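Local coordinates for protein 432aa long hypothetical deoxyribodipyrimidine photolyase (Sulfolobus tokodaii, PDB 2E0I) that probably repairs cyclobutane pyrimidine dimers in DNA by light-driven electron transfer from FAD, and carries a second FAD that may serve as a light-harvesting antenna, at residues 1-13 with 87-99. Numbering follows the deposited sequence.
With FAD (flavin-adenine dinucleotide), chain F.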
loop_
_atom_site.group_PDB
_atom_site.type_symbol
_atom_site.label_atom_id
_atom_site.label_comp_id
_atom_site.label_asym_id
_atom_site.label_seq_id
_atom_site.Cartn_x
_atom_site.Cartn_y
_atom_site.Cartn_z
ATOM N N MET A 1 -27.412 -6.336 22.157
ATOM C CA MET A 1 -28.046 -5.649 20.996
ATOM C C MET A 1 -27.814 -6.441 19.722
ATOM O O MET A 1 -27.054 -7.412 19.704
ATOM C CB MET A 1 -27.427 -4.273 20.787
ATOM C CG MET A 1 -27.136 -3.504 22.045
ATOM S SD MET A 1 -26.223 -1.996 21.634
ATOM C CE MET A 1 -24.493 -2.534 21.908
ATOM N N ASP A 2 -28.485 -6.018 18.656
ATOM C CA ASP A 2 -28.313 -6.633 17.348
ATOM C C ASP A 2 -27.536 -5.586 16.575
ATOM O O ASP A 2 -28.103 -4.578 16.146
ATOM C CB ASP A 2 -29.652 -6.891 16.651
ATOM C CG ASP A 2 -30.229 -8.263 16.973
ATOM O OD1 ASP A 2 -29.448 -9.210 17.253
ATOM O OD2 ASP A 2 -31.472 -8.397 16.926
ATOM N N CYS A 3 -26.236 -5.804 16.409
ATOM C CA CYS A 3 -25.443 -4.824 15.703
ATOM C C CYS A 3 -24.672 -5.348 14.496
ATOM O O CYS A 3 -24.612 -6.557 14.255
ATOM C CB CYS A 3 -24.513 -4.115 16.690
ATOM S SG CYS A 3 -23.080 -5.053 17.299
ATOM N N ILE A 4 -24.103 -4.412 13.736
ATOM C CA ILE A 4 -23.352 -4.705 12.514
ATOM C C ILE A 4 -21.881 -4.283 12.542
ATOM O O ILE A 4 -21.529 -3.221 13.061
ATOM C CB ILE A 4 -24.010 -4.000 11.294
ATOM C CG1 ILE A 4 -25.276 -4.747 10.887
ATOM C CG2 ILE A 4 -23.036 -3.895 10.128
ATOM C CD1 ILE A 4 -25.935 -4.165 9.660
ATOM N N PHE A 5 -21.022 -5.126 11.988
ATOM C CA PHE A 5 -19.618 -4.784 11.897
ATOM C C PHE A 5 -19.284 -4.726 10.424
ATOM O O PHE A 5 -19.555 -5.680 9.683
ATOM C CB PHE A 5 -18.705 -5.814 12.535
ATOM C CG PHE A 5 -17.257 -5.478 12.361
ATOM C CD1 PHE A 5 -16.681 -4.430 13.091
ATOM C CD2 PHE A 5 -16.496 -6.117 11.385
ATOM C CE1 PHE A 5 -15.368 -4.015 12.844
ATOM C CE2 PHE A 5 -15.181 -5.714 11.126
ATOM C CZ PHE A 5 -14.618 -4.657 11.858
ATOM N N ILE A 6 -18.687 -3.612 10.000
ATOM C CA ILE A 6 -18.335 -3.438 8.597
ATOM C C ILE A 6 -16.841 -3.583 8.347
ATOM O O ILE A 6 -16.042 -2.773 8.832
ATOM C CB ILE A 6 -18.773 -2.037 8.055
ATOM C CG1 ILE A 6 -20.287 -1.841 8.212
ATOM C CG2 ILE A 6 -18.387 -1.899 6.581
ATOM C CD1 ILE A 6 -20.746 -0.448 7.822
ATOM N N PHE A 7 -16.467 -4.616 7.594
ATOM C CA PHE A 7 -15.070 -4.837 7.238
ATOM C C PHE A 7 -14.737 -3.863 6.125
ATOM O O PHE A 7 -15.607 -3.456 5.359
ATOM C CB PHE A 7 -14.858 -6.249 6.703
ATOM C CG PHE A 7 -15.004 -7.315 7.728
ATOM C CD1 PHE A 7 -13.903 -7.753 8.446
ATOM C CD2 PHE A 7 -16.245 -7.891 7.974
ATOM C CE1 PHE A 7 -14.026 -8.756 9.398
ATOM C CE2 PHE A 7 -16.387 -8.900 8.926
ATOM C CZ PHE A 7 -15.268 -9.334 9.643
ATOM N N ARG A 8 -13.475 -3.484 6.028
ATOM C CA ARG A 8 -13.069 -2.591 4.960
ATOM C C ARG A 8 -11.657 -2.892 4.511
ATOM O O ARG A 8 -11.427 -3.205 3.353
ATOM C CB ARG A 8 -13.149 -1.139 5.425
ATOM C CG ARG A 8 -14.531 -0.692 5.837
ATOM C CD ARG A 8 -14.405 0.159 7.065
ATOM N NE ARG A 8 -15.254 1.329 6.982
ATOM C CZ ARG A 8 -15.038 2.447 7.662
ATOM N NH1 ARG A 8 -13.991 2.537 8.477
ATOM N NH2 ARG A 8 -15.867 3.477 7.519
ATOM N N ARG A 9 -10.737 -2.841 5.466
ATOM C CA ARG A 9 -9.313 -3.014 5.231
ATOM C C ARG A 9 -8.721 -3.895 6.330
ATOM O O ARG A 9 -7.490 -3.971 6.484
ATOM C CB ARG A 9 -8.685 -1.638 5.354
ATOM C CG ARG A 9 -7.747 -1.215 4.312
ATOM C CD ARG A 9 -7.365 0.241 4.605
ATOM N NE ARG A 9 -6.044 0.132 5.112
ATOM C CZ ARG A 9 -5.425 0.737 6.106
ATOM N NH1 ARG A 9 -4.192 0.330 6.266
ATOM N NH2 ARG A 9 -5.931 1.673 6.899
ATOM N N ASP A 10 -9.601 -4.509 7.121
ATOM C CA ASP A 10 -9.237 -5.371 8.258
ATOM C C ASP A 10 -9.779 -6.775 8.008
ATOM O O ASP A 10 -10.497 -7.333 8.838
ATOM C CB ASP A 10 -9.867 -4.802 9.536
ATOM C CG ASP A 10 -11.349 -4.376 9.339
ATOM O OD1 ASP A 10 -11.925 -4.607 8.252
ATOM O OD2 ASP A 10 -11.953 -3.801 10.272
ATOM N N LEU A 11 -9.407 -7.350 6.871
ATOM C CA LEU A 11 -9.911 -8.656 6.465
ATOM C C LEU A 11 -9.441 -9.875 7.261
ATOM O O LEU A 11 -8.709 -10.726 6.741
ATOM C CB LEU A 11 -9.616 -8.849 4.978
ATOM C CG LEU A 11 -10.005 -7.645 4.113
ATOM C CD1 LEU A 11 -9.958 -8.026 2.663
ATOM C CD2 LEU A 11 -11.398 -7.167 4.466
ATOM N N ARG A 12 -9.892 -9.962 8.515
ATOM C CA ARG A 12 -9.528 -11.063 9.402
ATOM C C ARG A 12 -10.486 -11.072 10.575
ATOM O O ARG A 12 -11.181 -10.079 10.811
ATOM C CB ARG A 12 -8.109 -10.870 9.933
ATOM C CG ARG A 12 -7.955 -9.604 10.733
ATOM C CD ARG A 12 -6.582 -9.464 11.367
ATOM N NE ARG A 12 -6.548 -8.348 12.314
ATOM C CZ ARG A 12 -6.477 -7.068 11.967
ATOM N NH1 ARG A 12 -6.421 -6.732 10.684
ATOM N NH2 ARG A 12 -6.479 -6.124 12.903
ATOM N N LEU A 13 -10.517 -12.181 11.313
ATOM C CA LEU A 13 -11.383 -12.299 12.484
ATOM C C LEU A 13 -10.559 -12.286 13.769
ATOM O O LEU A 13 -11.105 -12.153 14.857
ATOM C CB LEU A 13 -12.192 -13.583 12.417
ATOM C CG LEU A 13 -13.109 -13.786 11.215
ATOM C CD1 LEU A 13 -13.961 -15.028 11.460
ATOM C CD2 LEU A 13 -13.996 -12.563 11.013
ATOM N N PHE A 87 -29.640 -0.671 6.798
ATOM C CA PHE A 87 -29.472 -0.816 8.244
ATOM C C PHE A 87 -30.223 0.153 9.157
ATOM O O PHE A 87 -29.959 0.211 10.352
ATOM C CB PHE A 87 -27.981 -0.755 8.587
ATOM C CG PHE A 87 -27.102 -1.521 7.637
ATOM C CD1 PHE A 87 -27.491 -2.765 7.141
ATOM C CD2 PHE A 87 -25.870 -1.009 7.258
ATOM C CE1 PHE A 87 -26.666 -3.482 6.282
ATOM C CE2 PHE A 87 -25.039 -1.724 6.400
ATOM C CZ PHE A 87 -25.442 -2.962 5.914
ATOM N N ASN A 88 -31.156 0.911 8.605
ATOM C CA ASN A 88 -31.909 1.871 9.400
ATOM C C ASN A 88 -32.530 1.304 10.686
ATOM O O ASN A 88 -32.814 2.061 11.619
ATOM C CB ASN A 88 -32.995 2.512 8.526
ATOM C CG ASN A 88 -33.646 1.512 7.587
ATOM O OD1 ASN A 88 -34.267 0.539 8.025
ATOM N ND2 ASN A 88 -33.492 1.738 6.285
ATOM N N LYS A 89 -32.728 -0.012 10.763
ATOM C CA LYS A 89 -33.341 -0.583 11.963
ATOM C C LYS A 89 -32.412 -1.347 12.909
ATOM O O LYS A 89 -32.869 -1.941 13.890
ATOM C CB LYS A 89 -34.510 -1.487 11.570
ATOM C CG LYS A 89 -35.654 -0.761 10.859
ATOM C CD LYS A 89 -36.865 -1.679 10.649
ATOM C CE LYS A 89 -36.512 -2.949 9.870
ATOM N NZ LYS A 89 -35.993 -2.658 8.499
ATOM N N VAL A 90 -31.113 -1.332 12.622
ATOM C CA VAL A 90 -30.133 -2.030 13.452
ATOM C C VAL A 90 -29.808 -1.154 14.665
ATOM O O VAL A 90 -30.031 0.058 14.634
ATOM C CB VAL A 90 -28.840 -2.319 12.644
ATOM C CG1 VAL A 90 -27.923 -1.104 12.666
ATOM C CG2 VAL A 90 -28.149 -3.548 13.190
ATOM N N ASP A 91 -29.278 -1.757 15.724
ATOM C CA ASP A 91 -28.949 -1.022 16.952
ATOM C C ASP A 91 -27.700 -0.168 16.884
ATOM O O ASP A 91 -27.723 1.032 17.187
ATOM C CB ASP A 91 -28.785 -1.995 18.108
ATOM C CG ASP A 91 -30.102 -2.420 18.689
ATOM O OD1 ASP A 91 -31.105 -2.494 17.928
ATOM O OD2 ASP A 91 -30.121 -2.687 19.912
ATOM N N ALA A 92 -26.598 -0.807 16.510
ATOM C CA ALA A 92 -25.319 -0.132 16.410
ATOM C C ALA A 92 -24.540 -0.640 15.203
ATOM O O ALA A 92 -24.859 -1.680 14.617
ATOM C CB ALA A 92 -24.516 -0.358 17.692
ATOM N N ILE A 93 -23.521 0.125 14.834
ATOM C CA ILE A 93 -22.650 -0.211 13.719
ATOM C C ILE A 93 -21.223 -0.009 14.198
ATOM O O ILE A 93 -20.879 1.067 14.694
ATOM C CB ILE A 93 -22.925 0.701 12.507
ATOM C CG1 ILE A 93 -24.265 0.317 11.856
ATOM C CG2 ILE A 93 -21.769 0.614 11.524
ATOM C CD1 ILE A 93 -24.662 1.207 10.696
ATOM N N TYR A 94 -20.399 -1.045 14.072
ATOM C CA TYR A 94 -19.012 -0.953 14.506
ATOM C C TYR A 94 -18.058 -0.988 13.321
ATOM O O TYR A 94 -18.327 -1.651 12.326
ATOM C CB TYR A 94 -18.663 -2.110 15.442
ATOM C CG TYR A 94 -19.334 -2.086 16.797
ATOM C CD1 TYR A 94 -20.696 -2.323 16.926
ATOM C CD2 TYR A 94 -18.594 -1.837 17.952
ATOM C CE1 TYR A 94 -21.307 -2.311 18.169
ATOM C CE2 TYR A 94 -19.194 -1.822 19.201
ATOM C CZ TYR A 94 -20.551 -2.057 19.302
ATOM O OH TYR A 94 -21.155 -2.014 20.535
ATOM N N VAL A 95 -16.948 -0.267 13.428
ATOM C CA VAL A 95 -15.923 -0.244 12.380
ATOM C C VAL A 95 -14.593 0.195 12.955
ATOM O O VAL A 95 -14.488 0.562 14.121
ATOM C CB VAL A 95 -16.243 0.742 11.228
ATOM C CG1 VAL A 95 -17.615 0.455 10.669
ATOM C CG2 VAL A 95 -16.139 2.176 11.716
ATOM N N ASN A 96 -13.575 0.152 12.115
ATOM C CA ASN A 96 -12.248 0.585 12.504
ATOM C C ASN A 96 -11.988 1.826 11.661
ATOM O O ASN A 96 -11.992 1.762 10.437
ATOM C CB ASN A 96 -11.222 -0.504 12.188
ATOM C CG ASN A 96 -11.254 -1.636 13.187
ATOM O OD1 ASN A 96 -11.176 -2.802 12.818
ATOM N ND2 ASN A 96 -11.350 -1.297 14.465
ATOM N N GLU A 97 -11.786 2.956 12.321
ATOM C CA GLU A 97 -11.549 4.217 11.637
ATOM C C GLU A 97 -10.321 4.135 10.750
ATOM O O GLU A 97 -9.410 3.357 11.017
ATOM C CB GLU A 97 -11.326 5.314 12.662
ATOM C CG GLU A 97 -10.001 5.161 13.372
ATOM C CD GLU A 97 -9.717 6.288 14.330
ATOM O OE1 GLU A 97 -8.616 6.288 14.933
ATOM O OE2 GLU A 97 -10.595 7.170 14.476
ATOM N N ASP A 98 -10.301 4.928 9.685
ATOM C CA ASP A 98 -9.148 4.964 8.801
ATOM C C ASP A 98 -8.663 6.412 8.833
ATOM O O ASP A 98 -9.232 7.236 9.533
ATOM C CB ASP A 98 -9.500 4.531 7.373
ATOM C CG ASP A 98 -8.303 3.922 6.624
ATOM O OD1 ASP A 98 -7.148 4.340 6.869
ATOM O OD2 ASP A 98 -8.517 3.029 5.775
ATOM N N TYR A 99 -7.637 6.727 8.062
ATOM C CA TYR A 99 -7.057 8.052 8.122
ATOM C C TYR A 99 -6.913 8.848 6.834
ATOM O O TYR A 99 -6.085 9.737 6.761
ATOM C CB TYR A 99 -5.701 7.921 8.819
ATOM C CG TYR A 99 -5.821 7.168 10.132
ATOM C CD1 TYR A 99 -6.281 7.806 11.282
ATOM C CD2 TYR A 99 -5.581 5.787 10.198
ATOM C CE1 TYR A 99 -6.509 7.102 12.458
ATOM C CE2 TYR A 99 -5.808 5.070 11.375
ATOM C CZ TYR A 99 -6.278 5.741 12.503
ATOM O OH TYR A 99 -6.541 5.063 13.680
HETATM P PA FAD F . -9.117 3.830 -1.925
HETATM O O1A FAD F . -7.664 4.037 -2.116
HETATM O O2A FAD F . -9.934 2.844 -2.664
HETATM O O5B FAD F . -9.592 5.146 -2.723
HETATM C C5B FAD F . -10.942 5.612 -2.616
HETATM C C4B FAD F . -11.143 6.942 -3.348
HETATM O O4B FAD F . -9.952 7.734 -3.171
HETATM C C3B FAD F . -11.289 6.740 -4.857
HETATM O O3B FAD F . -11.976 7.859 -5.425
HETATM C C2B FAD F . -9.825 6.735 -5.293
HETATM O O2B FAD F . -9.742 7.088 -6.676
HETATM C C1B FAD F . -9.311 7.902 -4.449
HETATM N N9A FAD F . -7.833 7.886 -4.325
HETATM C C8A FAD F . -7.093 6.850 -3.933
HETATM N N7A FAD F . -5.809 7.197 -3.890
HETATM C C5A FAD F . -5.726 8.471 -4.258
HETATM C C6A FAD F . -4.680 9.378 -4.380
HETATM N N6A FAD F . -3.428 8.998 -4.146
HETATM N N1A FAD F . -4.946 10.636 -4.764
HETATM C C2A FAD F . -6.183 11.018 -5.035
HETATM N N3A FAD F . -7.200 10.179 -4.930
HETATM C C4A FAD F . -7.012 8.910 -4.543
HETATM N N1 FAD F . -13.032 -1.139 0.875
HETATM C C2 FAD F . -14.422 -1.289 0.956
HETATM O O2 FAD F . -14.987 -1.217 2.046
HETATM N N3 FAD F . -15.167 -1.470 -0.215
HETATM C C4 FAD F . -14.526 -1.491 -1.461
HETATM O O4 FAD F . -15.186 -1.658 -2.487
HETATM C C4X FAD F . -13.147 -1.323 -1.540
HETATM N N5 FAD F . -12.510 -1.274 -2.787
HETATM C C5X FAD F . -11.125 -1.082 -2.867
HETATM C C6 FAD F . -10.517 -0.946 -4.112
HETATM C C7 FAD F . -9.157 -0.661 -4.204
HETATM C C7M FAD F . -8.513 -0.511 -5.584
HETATM C C8 FAD F . -8.405 -0.518 -3.041
HETATM C C8M FAD F . -6.909 -0.203 -3.106
HETATM C C9 FAD F . -9.013 -0.662 -1.796
HETATM C C9A FAD F . -10.373 -0.946 -1.703
HETATM N N10 FAD F . -11.007 -1.038 -0.453
HETATM C C10 FAD F . -12.401 -1.153 -0.376
HETATM C "C1'" FAD F . -10.225 -0.930 0.801
HETATM C "C2'" FAD F . -9.943 0.517 1.205
HETATM O "O2'" FAD F . -8.535 0.695 1.389
HETATM C "C3'" FAD F . -10.699 0.874 2.489
HETATM O "O3'" FAD F . -12.108 0.805 2.248
HETATM C "C4'" FAD F . -10.331 2.282 2.963
HETATM O "O4'" FAD F . -10.881 2.494 4.267
HETATM C "C5'" FAD F . -10.871 3.343 2.000
HETATM O "O5'" FAD F . -10.005 4.479 1.932
HETATM P P FAD F . -8.860 4.548 0.802
HETATM O O1P FAD F . -8.306 5.921 0.832
HETATM O O2P FAD F . -7.930 3.408 0.962
HETATM O O3P FAD F . -9.731 4.381 -0.541
#
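D98 has CG anti to its own nitrogen (chi1 -153°), and R9 bends at chi3 (106°); together these turns bring the R9 NH2 corner up to the D98 carboxylate, the two planes 24° apart, at the carboxyl ends of two neighbouring strands. R9 NH2 lies 2.9 Å from D98 OD1 in a salt bridge and donates to D98 OD2 from above the carboxylate plane, at 3.1 Å. The same D98 OD2 accepts the ribityl hydroxyl O4' of the second FAD, probably the light-harvesting one, at 2.9 Å, while D98 OD1 takes the backbone NH of Y99, which fixes the carboxylate's rotation. With an alanine in place of R9, the D98 carboxylate would probably lose its salt-bridge partner, leaving Y99 N and O4' to hold it.

Leading up to this site, strands 2-7 and 92-96 run parallel in the middle of the sheet of the Rossmann-like photolyase domain. I4 bonds to strand 92-96 through both its backbone N, to A92 O, and its O, which receives Y94 N at 2.7 Å, nearly straight. On one face of the sheet the unbranched arm of I4 carries CD1 over the F87 ring, 3.5 Å from its centroid, a CH-pi contact. On the other, C3 SG, small enough to bond C26 and still sit obliquely beside the Y94 ring, lies 3.4 Å from Y94 CE1; the Y94 hydroxyl reaches E25. Compact V95 sets CB against one face of the R8 guanidinium, toward its rim, leaving R8 NH2 to its salt bridge with D107. The largely apolar strands thus give way to paired charges, and D98, shared between R9 and this FAD, is likely to stay ionised as an anchor for the ribityl chain.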